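Local coordinates for protein alpha-1,3-glucanase (Streptomyces thermodiastaticus, PDB 7C7D) that hydrolyses the alpha-1,3-glucosidic linkages of alpha-1,3-glucans, as a thermostable glycoside hydrolase of family GH87, at residues A[84-89]-A[398-403]; A[128-133]-A[169-174]; A[240-245]-A[267-272]; A[387-392]-A[411-416]; A[551-556]-A[578-583]. All blocks are in the same frame, centred on the assembly; numbering follows the deposited sequence. Where two conformers were deposited one is given.

Interaction 1 (A[84-89]-A[398-403]); sequences ASEASG and ITQPNL. With CA (calcium ion), chain C.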
# COMPACT_ATOMS: atom_id res chain seq x y z
N ALA A 84 10.97 -14.37 4.78
CA ALA A 84 10.56 -13.68 6.00
C ALA A 84 10.52 -12.17 5.82
O ALA A 84 9.69 -11.50 6.45
CB ALA A 84 11.49 -14.06 7.15
N SER A 85 11.38 -11.61 4.97
CA SER A 85 11.45 -10.15 4.85
C SER A 85 10.15 -9.57 4.33
O SER A 85 9.82 -8.42 4.66
CB SER A 85 12.61 -9.72 3.96
OG SER A 85 12.37 -10.00 2.58
N GLU A 86 9.40 -10.32 3.53
CA GLU A 86 8.15 -9.83 2.97
C GLU A 86 6.94 -10.16 3.84
O GLU A 86 5.82 -9.80 3.48
CB GLU A 86 7.92 -10.37 1.55
CG GLU A 86 8.77 -9.69 0.48
CD GLU A 86 8.25 -9.92 -0.93
OE1 GLU A 86 7.29 -10.69 -1.09
OE2 GLU A 86 8.81 -9.32 -1.88
N ALA A 87 7.14 -10.83 4.97
CA ALA A 87 6.03 -11.13 5.86
C ALA A 87 5.72 -9.95 6.76
O ALA A 87 6.62 -9.23 7.21
CB ALA A 87 6.38 -12.34 6.73
N SER A 88 4.43 -9.73 7.02
CA SER A 88 4.01 -8.81 8.07
C SER A 88 4.71 -9.19 9.38
O SER A 88 4.71 -10.36 9.77
CB SER A 88 2.50 -8.91 8.23
OG SER A 88 1.99 -7.90 9.09
N GLY A 89 5.32 -8.21 10.04
CA GLY A 89 6.09 -8.50 11.23
C GLY A 89 7.40 -9.20 10.98
O GLY A 89 8.08 -9.58 11.94
N ILE A 398 -1.09 0.68 5.32
CA ILE A 398 -0.25 0.13 4.27
C ILE A 398 0.71 -0.86 4.90
O ILE A 398 1.34 -0.56 5.93
CB ILE A 398 0.54 1.26 3.57
CG1 ILE A 398 -0.40 2.18 2.79
CG2 ILE A 398 1.67 0.70 2.71
CD1 ILE A 398 0.18 3.54 2.48
N THR A 399 0.85 -2.03 4.29
CA THR A 399 1.78 -3.03 4.78
C THR A 399 2.48 -3.72 3.61
O THR A 399 1.86 -4.06 2.60
CB THR A 399 1.08 -4.06 5.68
OG1 THR A 399 1.96 -5.17 5.90
CG2 THR A 399 -0.23 -4.57 5.09
N GLN A 400 3.78 -3.88 3.76
CA GLN A 400 4.57 -4.74 2.89
C GLN A 400 4.52 -4.39 1.40
O GLN A 400 4.28 -5.27 0.56
CB GLN A 400 4.22 -6.22 3.14
CG GLN A 400 4.97 -6.79 4.34
CD GLN A 400 6.48 -6.90 4.12
OE1 GLN A 400 6.98 -6.63 3.01
NE2 GLN A 400 7.21 -7.32 5.15
N PRO A 401 4.82 -3.15 1.01
CA PRO A 401 5.18 -2.93 -0.40
C PRO A 401 6.50 -3.67 -0.66
O PRO A 401 7.42 -3.61 0.16
CB PRO A 401 5.34 -1.41 -0.49
CG PRO A 401 5.77 -1.00 0.90
CD PRO A 401 5.08 -1.96 1.84
N ASN A 402 6.57 -4.39 -1.79
CA ASN A 402 7.69 -5.31 -1.98
C ASN A 402 9.01 -4.58 -2.17
O ASN A 402 10.08 -5.12 -1.85
CB ASN A 402 7.53 -6.14 -3.26
CG ASN A 402 6.25 -6.95 -3.33
OD1 ASN A 402 5.77 -7.21 -4.44
ND2 ASN A 402 5.72 -7.38 -2.20
N LEU A 403 8.95 -3.40 -2.78
CA LEU A 403 10.10 -2.54 -3.00
C LEU A 403 9.58 -1.11 -2.99
O LEU A 403 8.37 -0.88 -3.12
CB LEU A 403 10.81 -2.91 -4.31
CG LEU A 403 10.00 -2.90 -5.60
CD1 LEU A 403 10.09 -1.54 -6.29
CD2 LEU A 403 10.47 -4.01 -6.55
CA CA C . 3.43 -12.34 10.17
O HOH W 1 10.92 -7.78 -1.46
O HOH W 2 2.78 -5.32 8.48
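Gln400 carries the direct hydrogen bonds between the two segments. Its NE2 gives one to Ser85 O at 2.9 Å, with an N-H...O angle of 154°. The second goes to Ala87 O, also 2.9 Å from NE2, but NE2 stands above that carbonyl plane. The chain of Gln400 bends at CB-CG (chi2 -68°), and its amide lies against the backbone of Glu86, with CD 3.0 Å from Glu86 O. Asn426 ND2 bonds to OE1 and so helps fix the flip of the amide. An alanine here would probably leave the carbonyls of Ser85 and Ala87 without this shared donor and open a gap beside Glu86.

Two waters add bridges. One donates to Glu86 OE2 at 2.6 Å and to Asn402 O. The other links Ser88 OG with Thr399 OG1. The carboxylate of Glu86 is bonded to the backbone N of His160 and of Phe161, and Asn402 OD1 pairs with His160 ND1.

Metal binding comes next to this. Ser88 O binds the calcium ion at 2.4 Å, together with Glu63, Glu65, Gln91 and Asp191. The contact is a buried domain interface, joining the calcium-site loop of the N-terminal beta domain to a turn of the parallel beta-helix.

Interaction 2 (A[128-133]-A[169-174]); sequences VYVNGT and LGRDVQ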
# COMPACT_ATOMS: atom_id res chain seq x y z
N VAL A 128 -10.03 -25.10 6.77
CA VAL A 128 -10.46 -24.18 7.82
C VAL A 128 -11.34 -24.94 8.80
O VAL A 128 -12.29 -25.61 8.40
CB VAL A 128 -11.21 -22.97 7.24
CG1 VAL A 128 -11.53 -21.96 8.34
CG2 VAL A 128 -10.38 -22.30 6.14
N TYR A 129 -10.99 -24.84 10.09
CA TYR A 129 -11.78 -25.41 11.17
C TYR A 129 -12.25 -24.27 12.05
O TYR A 129 -11.52 -23.28 12.25
CB TYR A 129 -10.94 -26.38 12.02
CG TYR A 129 -10.57 -27.67 11.33
CD1 TYR A 129 -9.65 -27.69 10.29
CD2 TYR A 129 -11.12 -28.88 11.74
CE1 TYR A 129 -9.30 -28.87 9.66
CE2 TYR A 129 -10.77 -30.07 11.12
CZ TYR A 129 -9.86 -30.06 10.08
OH TYR A 129 -9.52 -31.24 9.46
N VAL A 130 -13.46 -24.39 12.58
CA VAL A 130 -13.98 -23.45 13.57
C VAL A 130 -14.40 -24.28 14.77
O VAL A 130 -15.34 -25.07 14.68
CB VAL A 130 -15.15 -22.63 13.02
CG1 VAL A 130 -15.78 -21.84 14.15
CG2 VAL A 130 -14.68 -21.71 11.89
N ASN A 131 -13.70 -24.10 15.89
CA ASN A 131 -14.00 -24.81 17.13
C ASN A 131 -13.81 -26.32 16.97
O ASN A 131 -14.59 -27.12 17.50
CB ASN A 131 -15.40 -24.47 17.65
CG ASN A 131 -15.53 -23.02 18.08
OD1 ASN A 131 -16.59 -22.42 17.93
ND2 ASN A 131 -14.44 -22.46 18.60
N GLY A 132 -12.77 -26.71 16.24
CA GLY A 132 -12.46 -28.11 16.05
C GLY A 132 -13.30 -28.83 15.02
O GLY A 132 -13.04 -30.02 14.76
N THR A 133 -14.29 -28.17 14.43
CA THR A 133 -15.12 -28.77 13.39
C THR A 133 -14.72 -28.21 12.03
O THR A 133 -14.63 -26.99 11.86
CB THR A 133 -16.61 -28.48 13.66
OG1 THR A 133 -16.89 -27.11 13.37
CG2 THR A 133 -16.95 -28.78 15.10
N LEU A 169 -17.04 -17.34 6.02
CA LEU A 169 -17.02 -18.52 6.88
C LEU A 169 -18.33 -19.30 6.86
O LEU A 169 -18.35 -20.47 7.27
CB LEU A 169 -16.67 -18.13 8.32
CG LEU A 169 -15.25 -17.59 8.54
CD1 LEU A 169 -15.10 -17.07 9.96
CD2 LEU A 169 -14.20 -18.65 8.23
N GLY A 170 -19.43 -18.71 6.38
CA GLY A 170 -20.73 -19.32 6.52
C GLY A 170 -21.23 -19.38 7.95
O GLY A 170 -22.28 -19.98 8.21
N ARG A 171 -20.50 -18.76 8.87
CA ARG A 171 -20.73 -18.77 10.30
C ARG A 171 -20.31 -17.39 10.78
O ARG A 171 -19.54 -16.70 10.11
CB ARG A 171 -19.83 -19.83 10.95
CG ARG A 171 -20.27 -20.37 12.30
CD ARG A 171 -19.07 -20.97 13.02
NE ARG A 171 -19.46 -21.74 14.20
CZ ARG A 171 -19.35 -23.06 14.32
NH1 ARG A 171 -18.86 -23.79 13.33
NH2 ARG A 171 -19.74 -23.65 15.44
N ASP A 172 -20.81 -16.97 11.93
CA ASP A 172 -20.32 -15.76 12.58
C ASP A 172 -19.64 -16.12 13.90
O ASP A 172 -20.30 -16.24 14.94
CB ASP A 172 -21.38 -14.67 12.72
CG ASP A 172 -21.94 -14.22 11.39
OD1 ASP A 172 -21.97 -12.99 11.15
OD2 ASP A 172 -22.36 -15.08 10.58
N VAL A 173 -18.32 -16.29 13.85
CA VAL A 173 -17.52 -16.57 15.03
C VAL A 173 -17.43 -15.31 15.89
O VAL A 173 -17.79 -14.22 15.44
CB VAL A 173 -16.12 -17.09 14.64
CG1 VAL A 173 -16.25 -18.34 13.80
CG2 VAL A 173 -15.35 -16.02 13.89
N GLN A 174 -16.96 -15.46 17.12
CA GLN A 174 -16.88 -14.34 18.05
C GLN A 174 -15.53 -14.37 18.77
O GLN A 174 -14.80 -15.36 18.74
CB GLN A 174 -18.04 -14.33 19.05
CG GLN A 174 -19.04 -13.23 18.79
CD GLN A 174 -18.51 -11.87 19.22
OE1 GLN A 174 -17.46 -11.79 19.86
NE2 GLN A 174 -19.23 -10.82 18.88
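Val130 CG1 sits over one face of the Arg171 guanidinium, 3.4 Å above its plane and offset toward the rim. Thr133 OG1 approaches the same group obliquely, 3.9 Å from Arg171 NH1. In the other flat group, the Tyr129 ring, Gly132 C lies in plane at the edge. No hydrogen bond joins the two segments.

Arg171 reaches this place on a long chain. CG is anti to the backbone N (chi1 -157°), and the chain stays extended to NE. The side chains of Arg171 and Val130 run antiparallel, and Arg171 CD meets Val130 CG1 at 3.6 Å.

Beneath the arginine the contact is apolar. Val130 CG1 meets Val173 CG1 at 3.5 Å. Val128 CG1 touches Leu169 CD2 at 4.3 Å. Leu135 of strand 133-142 packs against both Val130 and Leu169.

Residues Val130 to Thr133 form a type I' beta turn, which connects strands 123-130 and 133-142 as a hairpin. Val130 O accepts from Thr133 N at 3.3 Å and from Thr133 OG1 at 2.9 Å. The hairpin end faces the corner at 170-171, where the chain passes from strand 163-169 to strand 172-173.

Between these two segments the contact is van der Waals in kind, with no hydrogen bond or salt bridge. The valines and the leucine are buried. The exposed Arg171 touches Val130 with CD and one guanidinium face, which probably leaves its charge near solvent.

Interaction 3 (A[240-245]-A[267-272]); sequences VWIPPG and WYSVVH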
# COMPACT_ATOMS: atom_id res chain seq x y z
N VAL A 240 -26.25 1.62 -12.20
CA VAL A 240 -26.13 0.28 -12.75
C VAL A 240 -25.91 -0.67 -11.58
O VAL A 240 -25.01 -0.47 -10.76
CB VAL A 240 -24.96 0.19 -13.74
CG1 VAL A 240 -24.75 -1.24 -14.15
CG2 VAL A 240 -25.23 1.05 -14.95
N TRP A 241 -26.73 -1.71 -11.51
CA TRP A 241 -26.69 -2.69 -10.44
C TRP A 241 -25.96 -3.94 -10.91
O TRP A 241 -26.23 -4.45 -12.00
CB TRP A 241 -28.12 -3.06 -10.03
CG TRP A 241 -28.21 -4.15 -9.02
CD1 TRP A 241 -28.77 -5.39 -9.20
CD2 TRP A 241 -27.76 -4.11 -7.67
NE1 TRP A 241 -28.69 -6.12 -8.04
CE2 TRP A 241 -28.08 -5.36 -7.08
CE3 TRP A 241 -27.12 -3.15 -6.89
CZ2 TRP A 241 -27.77 -5.66 -5.76
CZ3 TRP A 241 -26.82 -3.45 -5.57
CH2 TRP A 241 -27.15 -4.69 -5.02
N ILE A 242 -25.03 -4.41 -10.09
CA ILE A 242 -24.30 -5.65 -10.35
C ILE A 242 -24.77 -6.67 -9.31
O ILE A 242 -24.31 -6.63 -8.16
CB ILE A 242 -22.78 -5.44 -10.25
CG1 ILE A 242 -22.31 -4.30 -11.16
CG2 ILE A 242 -22.06 -6.73 -10.60
CD1 ILE A 242 -20.85 -3.90 -10.91
N PRO A 243 -25.66 -7.59 -9.66
CA PRO A 243 -26.13 -8.60 -8.69
C PRO A 243 -24.99 -9.49 -8.24
O PRO A 243 -23.95 -9.58 -8.92
CB PRO A 243 -27.16 -9.41 -9.49
CG PRO A 243 -27.53 -8.56 -10.66
CD PRO A 243 -26.31 -7.74 -10.98
N PRO A 244 -25.14 -10.18 -7.11
CA PRO A 244 -24.14 -11.18 -6.70
C PRO A 244 -23.84 -12.15 -7.84
O PRO A 244 -24.73 -12.61 -8.54
CB PRO A 244 -24.82 -11.89 -5.53
CG PRO A 244 -25.72 -10.86 -4.94
CD PRO A 244 -26.21 -10.03 -6.11
N GLY A 245 -22.56 -12.44 -8.01
CA GLY A 245 -22.14 -13.33 -9.08
C GLY A 245 -20.69 -13.07 -9.44
O GLY A 245 -20.00 -12.28 -8.80
N TRP A 267 -17.71 -8.81 -1.43
CA TRP A 267 -17.62 -10.25 -1.25
C TRP A 267 -18.67 -11.01 -2.04
O TRP A 267 -18.66 -12.24 -2.03
CB TRP A 267 -17.70 -10.61 0.24
CG TRP A 267 -16.51 -10.14 1.02
CD1 TRP A 267 -16.14 -8.84 1.25
CD2 TRP A 267 -15.52 -10.95 1.67
NE1 TRP A 267 -14.99 -8.80 2.00
CE2 TRP A 267 -14.59 -10.08 2.27
CE3 TRP A 267 -15.33 -12.33 1.80
CZ2 TRP A 267 -13.49 -10.54 3.00
CZ3 TRP A 267 -14.23 -12.79 2.52
CH2 TRP A 267 -13.33 -11.89 3.11
N TYR A 268 -19.57 -10.31 -2.73
CA TYR A 268 -20.68 -10.93 -3.44
C TYR A 268 -20.70 -10.64 -4.93
O TYR A 268 -20.96 -11.54 -5.73
CB TYR A 268 -22.01 -10.48 -2.84
CG TYR A 268 -22.10 -10.73 -1.36
CD1 TYR A 268 -22.27 -12.01 -0.86
CD2 TYR A 268 -22.00 -9.68 -0.45
CE1 TYR A 268 -22.35 -12.25 0.51
CE2 TYR A 268 -22.07 -9.91 0.91
CZ TYR A 268 -22.25 -11.19 1.38
OH TYR A 268 -22.32 -11.40 2.74
N SER A 269 -20.46 -9.39 -5.33
CA SER A 269 -20.45 -8.99 -6.73
C SER A 269 -19.00 -8.89 -7.18
O SER A 269 -18.30 -7.94 -6.81
CB SER A 269 -21.17 -7.66 -6.91
OG SER A 269 -22.49 -7.72 -6.39
N VAL A 270 -18.55 -9.85 -7.99
CA VAL A 270 -17.13 -10.01 -8.28
C VAL A 270 -16.92 -9.93 -9.79
O VAL A 270 -17.41 -10.78 -10.54
CB VAL A 270 -16.59 -11.33 -7.71
CG1 VAL A 270 -15.11 -11.46 -8.02
CG2 VAL A 270 -16.83 -11.40 -6.20
N VAL A 271 -16.18 -8.91 -10.22
CA VAL A 271 -15.77 -8.76 -11.61
C VAL A 271 -14.37 -9.34 -11.75
O VAL A 271 -13.47 -9.02 -10.96
CB VAL A 271 -15.78 -7.27 -12.02
CG1 VAL A 271 -15.01 -7.06 -13.32
CG2 VAL A 271 -17.21 -6.74 -12.11
N HIS A 272 -14.18 -10.18 -12.77
CA HIS A 272 -12.88 -10.76 -13.10
C HIS A 272 -12.38 -10.02 -14.33
O HIS A 272 -12.86 -10.24 -15.44
CB HIS A 272 -13.02 -12.26 -13.33
CG HIS A 272 -13.48 -13.00 -12.12
ND1 HIS A 272 -12.62 -13.48 -11.16
CD2 HIS A 272 -14.73 -13.27 -11.67
CE1 HIS A 272 -13.31 -14.06 -10.19
NE2 HIS A 272 -14.59 -13.95 -10.48
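Gly245 pairs with Ser269 in a parallel bridge, in which Gly245 N donates to Tyr268 O at 2.9 Å and Gly245 O accepts from Val270 N at 2.9 Å. The glycine has phi 157° and psi -176°, where a CB would jam against the carbonyl of Pro244.

Ser269 makes the side-chain bond. Its OG stands beside the backbone N, anti to the carbonyl carbon (chi1 -56°), and donates to Ile242 O at 2.8 Å. Ser269 OG is also hydrogen-bonded to Ala264 N. Ser269 CB touches Ile242 CG2 at 3.9 Å, and Phe228 of helix 225-234 packs on Ile242. An alanine here would probably leave Ile242 O and Ala264 N without the hydroxyl that joins them.

Beside the bridge, Pro244 CB meets Tyr268 CB at 4.1 Å. Pro244 CA also makes a CA-H...O contact with Tyr268 O, at 3.3 Å. The Tyr268 ring extends away from 240-245, and its OH bonds to Ser199 O.

The prolines carry the chain round a corner, from strand 238-242 to strand 245-248, and the second of these runs parallel to strand 269-272. Such neighbouring parallel strands in successive turns are characteristic of the right-handed parallel beta-helix of the pectate lyase-like fold, here near its N-terminal end.

Interaction 4 (A[387-392]-A[411-416]); sequences PDTDCR and GGTDIT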
# COMPACT_ATOMS: atom_id res chain seq x y z
N PRO A 387 1.08 19.70 -11.94
CA PRO A 387 1.24 19.34 -10.53
C PRO A 387 -0.03 18.75 -9.95
O PRO A 387 -1.13 19.26 -10.16
CB PRO A 387 1.59 20.67 -9.86
CG PRO A 387 1.05 21.72 -10.79
CD PRO A 387 1.21 21.16 -12.17
N ASP A 388 0.12 17.66 -9.20
CA ASP A 388 -0.93 17.29 -8.27
C ASP A 388 -1.02 18.40 -7.24
O ASP A 388 0.00 18.85 -6.71
CB ASP A 388 -0.58 15.98 -7.57
CG ASP A 388 -0.54 14.78 -8.51
OD1 ASP A 388 -1.11 14.81 -9.62
OD2 ASP A 388 0.07 13.77 -8.10
N THR A 389 -2.23 18.88 -6.97
CA THR A 389 -2.42 20.07 -6.14
C THR A 389 -3.52 19.82 -5.13
O THR A 389 -4.60 19.33 -5.48
CB THR A 389 -2.78 21.26 -7.03
OG1 THR A 389 -1.74 21.47 -7.99
CG2 THR A 389 -2.95 22.51 -6.19
N ASP A 390 -3.25 20.15 -3.86
CA ASP A 390 -4.26 20.05 -2.80
C ASP A 390 -4.79 18.63 -2.64
O ASP A 390 -5.95 18.43 -2.28
CB ASP A 390 -5.42 21.03 -3.01
CG ASP A 390 -4.96 22.46 -3.00
OD1 ASP A 390 -4.30 22.86 -2.02
OD2 ASP A 390 -5.25 23.18 -3.97
N CYS A 391 -3.94 17.63 -2.89
CA CYS A 391 -4.33 16.24 -2.73
C CYS A 391 -3.88 15.73 -1.37
O CYS A 391 -2.89 16.22 -0.81
CB CYS A 391 -3.72 15.38 -3.84
SG CYS A 391 -4.27 15.80 -5.50
N ARG A 392 -4.60 14.74 -0.86
CA ARG A 392 -4.28 14.21 0.46
C ARG A 392 -4.40 12.70 0.48
O ARG A 392 -5.33 12.11 -0.09
CB ARG A 392 -5.18 14.82 1.53
CG ARG A 392 -6.61 14.44 1.40
CD ARG A 392 -7.50 15.43 2.11
NE ARG A 392 -7.24 16.81 1.72
CZ ARG A 392 -7.47 17.34 0.51
NH1 ARG A 392 -7.97 16.60 -0.48
NH2 ARG A 392 -7.20 18.62 0.29
N GLY A 411 7.23 15.51 -6.15
CA GLY A 411 6.77 16.81 -6.60
C GLY A 411 5.35 17.12 -6.13
O GLY A 411 4.80 16.46 -5.25
N GLY A 412 4.76 18.13 -6.76
CA GLY A 412 3.40 18.53 -6.46
C GLY A 412 3.33 19.70 -5.49
O GLY A 412 4.32 20.14 -4.91
N THR A 413 2.11 20.21 -5.34
CA THR A 413 1.87 21.48 -4.66
C THR A 413 0.82 21.30 -3.57
O THR A 413 -0.27 20.81 -3.85
CB THR A 413 1.38 22.52 -5.66
OG1 THR A 413 2.39 22.71 -6.66
CG2 THR A 413 1.10 23.86 -4.97
N ASP A 414 1.15 21.73 -2.35
CA ASP A 414 0.17 21.76 -1.26
C ASP A 414 -0.43 20.37 -1.03
O ASP A 414 -1.64 20.15 -1.14
CB ASP A 414 -0.91 22.82 -1.51
CG ASP A 414 -0.38 24.23 -1.39
OD1 ASP A 414 0.66 24.44 -0.73
OD2 ASP A 414 -1.00 25.15 -1.97
N ILE A 415 0.45 19.43 -0.71
CA ILE A 415 0.10 18.02 -0.54
C ILE A 415 0.06 17.70 0.95
O ILE A 415 0.89 18.18 1.72
CB ILE A 415 1.15 17.14 -1.25
CG1 ILE A 415 1.25 17.48 -2.74
CG2 ILE A 415 0.87 15.66 -1.02
CD1 ILE A 415 -0.04 17.39 -3.47
N THR A 416 -0.89 16.85 1.34
CA THR A 416 -1.02 16.40 2.72
C THR A 416 -0.91 14.89 2.80
O THR A 416 -1.58 14.17 2.05
CB THR A 416 -2.35 16.88 3.31
OG1 THR A 416 -2.36 18.31 3.34
CG2 THR A 416 -2.53 16.36 4.73
O HOH W 3 -3.26 25.21 -3.25
O HOH W 4 -3.46 19.06 0.78
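Gly412 lies against Asp388, its CA 3.4 Å from Asp388 O. A side chain would not fit well: a CB here would come close to that same oxygen.

Thr413 follows. Its N donates to Asp388 O at 2.9 Å, and its O accepts from Asp390 N at 3.1 Å. In one conformer of Thr389, its side chain runs alongside that of Thr413. Thr413 OG1 also meets Pro387 CB.

At Asp414 the chain turns a corner. Asp414 and Asp390 are matched positions in successive turns of the parallel beta-helix, where like residues stack one above the other. Their carboxylates point the same way, planes 28° apart, with Asp390 OD1 4.0 Å from Asp414 OD2. Water 3 lies between Asp390 OD1 and Asp414 OD2 and probably eases any repulsion. Asp414 OD1 takes a hydrogen bond from Thr449 N in the next turn.

Ile415 turns into the core. Its chi2 of -56° brings CD1 to Asp388 O at 3.6 Å and to Cys391 CB at 4.2 Å. Met381 packs on Asp388, Cys391 and Ile415.

Thr416 pairs with Arg392 in a parallel bridge. Thr416 N donates to Cys391 O at 3.0 Å, and Thr416 CB rests on Arg392 CB. In the conformer given, the guanidinium of Arg392 turns away, with NH1 bonded to Asn363 and Thr365.

Interaction 5 (A[551-556]-A[578-583]); sequences GAAGIY and WDTTWS
Trp582 packs along Ala552, Ala553 and Tyr556, close to where the parallel beta-helix finishes. Strand 553-557 is an outermost strand of its sheet, and the loop 578-583 runs beside it.

Followed outward, the side chain of Trp582 starts with CB, which lies 3.6 Å from Ile555 O and also meets Ala553 CB. CG is anti to the backbone N (chi1 -175°), which takes it to the edge of the Tyr556 ring, in the plane of that ring. CD1 comes next and is 3.6 Å from Tyr556 CD1. The two rings are oblique, their planes 50° apart. NE1 turns to Thr587 OG1 for its hydrogen bond. On the six-membered side CE3 passes near Ala553 CB. CZ3 ends on Ala552 CB, at 4.0 Å. Pro589 touches the same tryptophan, and Trp588 stacks on Tyr556.

The backbones hold the segments in place. Trp582 N donates to Ile555 O at 2.8 Å. Ile555 N donates to Thr580 O.

Trp578 packs against Gly554 and Ile555. Ile555 CG1 lies at the edge of the Trp578 ring, 3.7 Å from Trp578 CZ3, and Trp578 NE1 bonds to Val545 O. Gly554 fits between Trp578 and Thr580. A CB at this glycine would clash with Trp578 O and Thr580 O.

Thr580 OG1 stands between its own backbone N and carbonyl carbon (chi1 65°), and there it accepts the hydrogen bond of Gly554 N at 3.0 Å.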
# COMPACT_ATOMS: atom_id res chain seq x y z
N GLY A 551 20.02 3.07 18.56
CA GLY A 551 21.08 2.08 18.53
C GLY A 551 22.48 2.67 18.38
O GLY A 551 23.42 2.21 19.03
N ALA A 552 22.64 3.66 17.51
CA ALA A 552 23.98 4.16 17.18
C ALA A 552 24.25 5.58 17.66
O ALA A 552 25.26 5.81 18.32
CB ALA A 552 24.25 4.03 15.67
N ALA A 553 23.38 6.53 17.34
CA ALA A 553 23.59 7.92 17.72
C ALA A 553 22.32 8.71 17.43
O ALA A 553 21.46 8.28 16.67
CB ALA A 553 24.75 8.56 16.96
N GLY A 554 22.23 9.90 18.02
CA GLY A 554 21.13 10.79 17.68
C GLY A 554 21.20 11.25 16.23
O GLY A 554 20.21 11.16 15.49
N ILE A 555 22.36 11.74 15.81
CA ILE A 555 22.53 12.43 14.53
C ILE A 555 23.76 11.88 13.82
O ILE A 555 24.83 11.76 14.42
CB ILE A 555 22.72 13.94 14.71
CG1 ILE A 555 21.55 14.59 15.44
CG2 ILE A 555 22.98 14.62 13.36
CD1 ILE A 555 21.81 16.04 15.79
N TYR A 556 23.61 11.60 12.53
CA TYR A 556 24.70 11.42 11.60
C TYR A 556 24.60 12.58 10.62
O TYR A 556 23.59 12.73 9.94
CB TYR A 556 24.53 10.09 10.87
CG TYR A 556 25.57 9.76 9.83
CD1 TYR A 556 26.76 9.15 10.18
CD2 TYR A 556 25.34 10.03 8.48
CE1 TYR A 556 27.71 8.82 9.24
CE2 TYR A 556 26.29 9.71 7.53
CZ TYR A 556 27.47 9.10 7.91
OH TYR A 556 28.42 8.79 6.96
N TRP A 578 18.25 11.85 22.10
CA TRP A 578 19.07 11.74 20.90
C TRP A 578 20.10 12.86 20.83
O TRP A 578 20.42 13.37 19.75
CB TRP A 578 18.22 11.64 19.63
CG TRP A 578 17.26 12.77 19.39
CD1 TRP A 578 16.11 13.05 20.07
CD2 TRP A 578 17.37 13.78 18.37
NE1 TRP A 578 15.50 14.17 19.55
CE2 TRP A 578 16.25 14.63 18.50
CE3 TRP A 578 18.30 14.04 17.36
CZ2 TRP A 578 16.04 15.73 17.67
CZ3 TRP A 578 18.09 15.13 16.53
CH2 TRP A 578 16.97 15.96 16.69
N ASP A 579 20.65 13.24 21.99
CA ASP A 579 21.57 14.38 22.10
C ASP A 579 23.02 13.99 21.83
O ASP A 579 23.93 14.52 22.46
CB ASP A 579 21.43 15.06 23.45
CG ASP A 579 21.61 16.57 23.37
OD1 ASP A 579 21.94 17.08 22.27
OD2 ASP A 579 21.40 17.25 24.40
N THR A 580 23.24 13.07 20.90
CA THR A 580 24.57 12.64 20.51
C THR A 580 24.71 12.68 19.00
O THR A 580 23.73 12.52 18.26
CB THR A 580 24.88 11.22 21.01
OG1 THR A 580 24.00 10.29 20.35
CG2 THR A 580 24.72 11.12 22.52
N THR A 581 25.95 12.88 18.56
CA THR A 581 26.32 12.92 17.16
C THR A 581 27.35 11.83 16.89
O THR A 581 28.29 11.66 17.67
CB THR A 581 26.88 14.30 16.81
OG1 THR A 581 25.87 15.29 17.06
CG2 THR A 581 27.28 14.36 15.35
N TRP A 582 27.14 11.09 15.81
CA TRP A 582 28.12 10.10 15.38
C TRP A 582 29.44 10.79 15.08
O TRP A 582 29.48 11.73 14.28
CB TRP A 582 27.57 9.40 14.13
CG TRP A 582 28.41 8.27 13.65
CD1 TRP A 582 29.27 8.30 12.59
CD2 TRP A 582 28.47 6.95 14.19
NE1 TRP A 582 29.86 7.07 12.43
CE2 TRP A 582 29.39 6.22 13.40
CE3 TRP A 582 27.84 6.30 15.25
CZ2 TRP A 582 29.69 4.89 13.64
CZ3 TRP A 582 28.14 4.96 15.49
CH2 TRP A 582 29.07 4.28 14.70
N SER A 583 30.52 10.33 15.72
CA SER A 583 31.76 11.11 15.71
C SER A 583 32.50 11.04 14.37
O SER A 583 33.23 11.98 14.04
CB SER A 583 32.69 10.67 16.84
OG SER A 583 32.06 10.77 18.10

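From the N terminus, interaction 1 opens first, at 84-89 in the N-terminal beta domain. It closes only at 398-403, a loop of more than 300 residues that ties this domain to the beta-helix. Interactions 2 and 3 are nested inside that loop. Interaction 2 sets the hairpin end at 128-133 against the corner after strand 163-169. Interaction 3 joins neighbouring strands early in the beta-helix. Interaction 4 ties successive beta-helix turns and crosses interaction 1, because 387-392 precedes 398-403 and 411-416 follows it. Interaction 5 comes last, in series, and ties the C-terminal loop to the outermost strand 553-557, its centre about 55 Å from that of interaction 3.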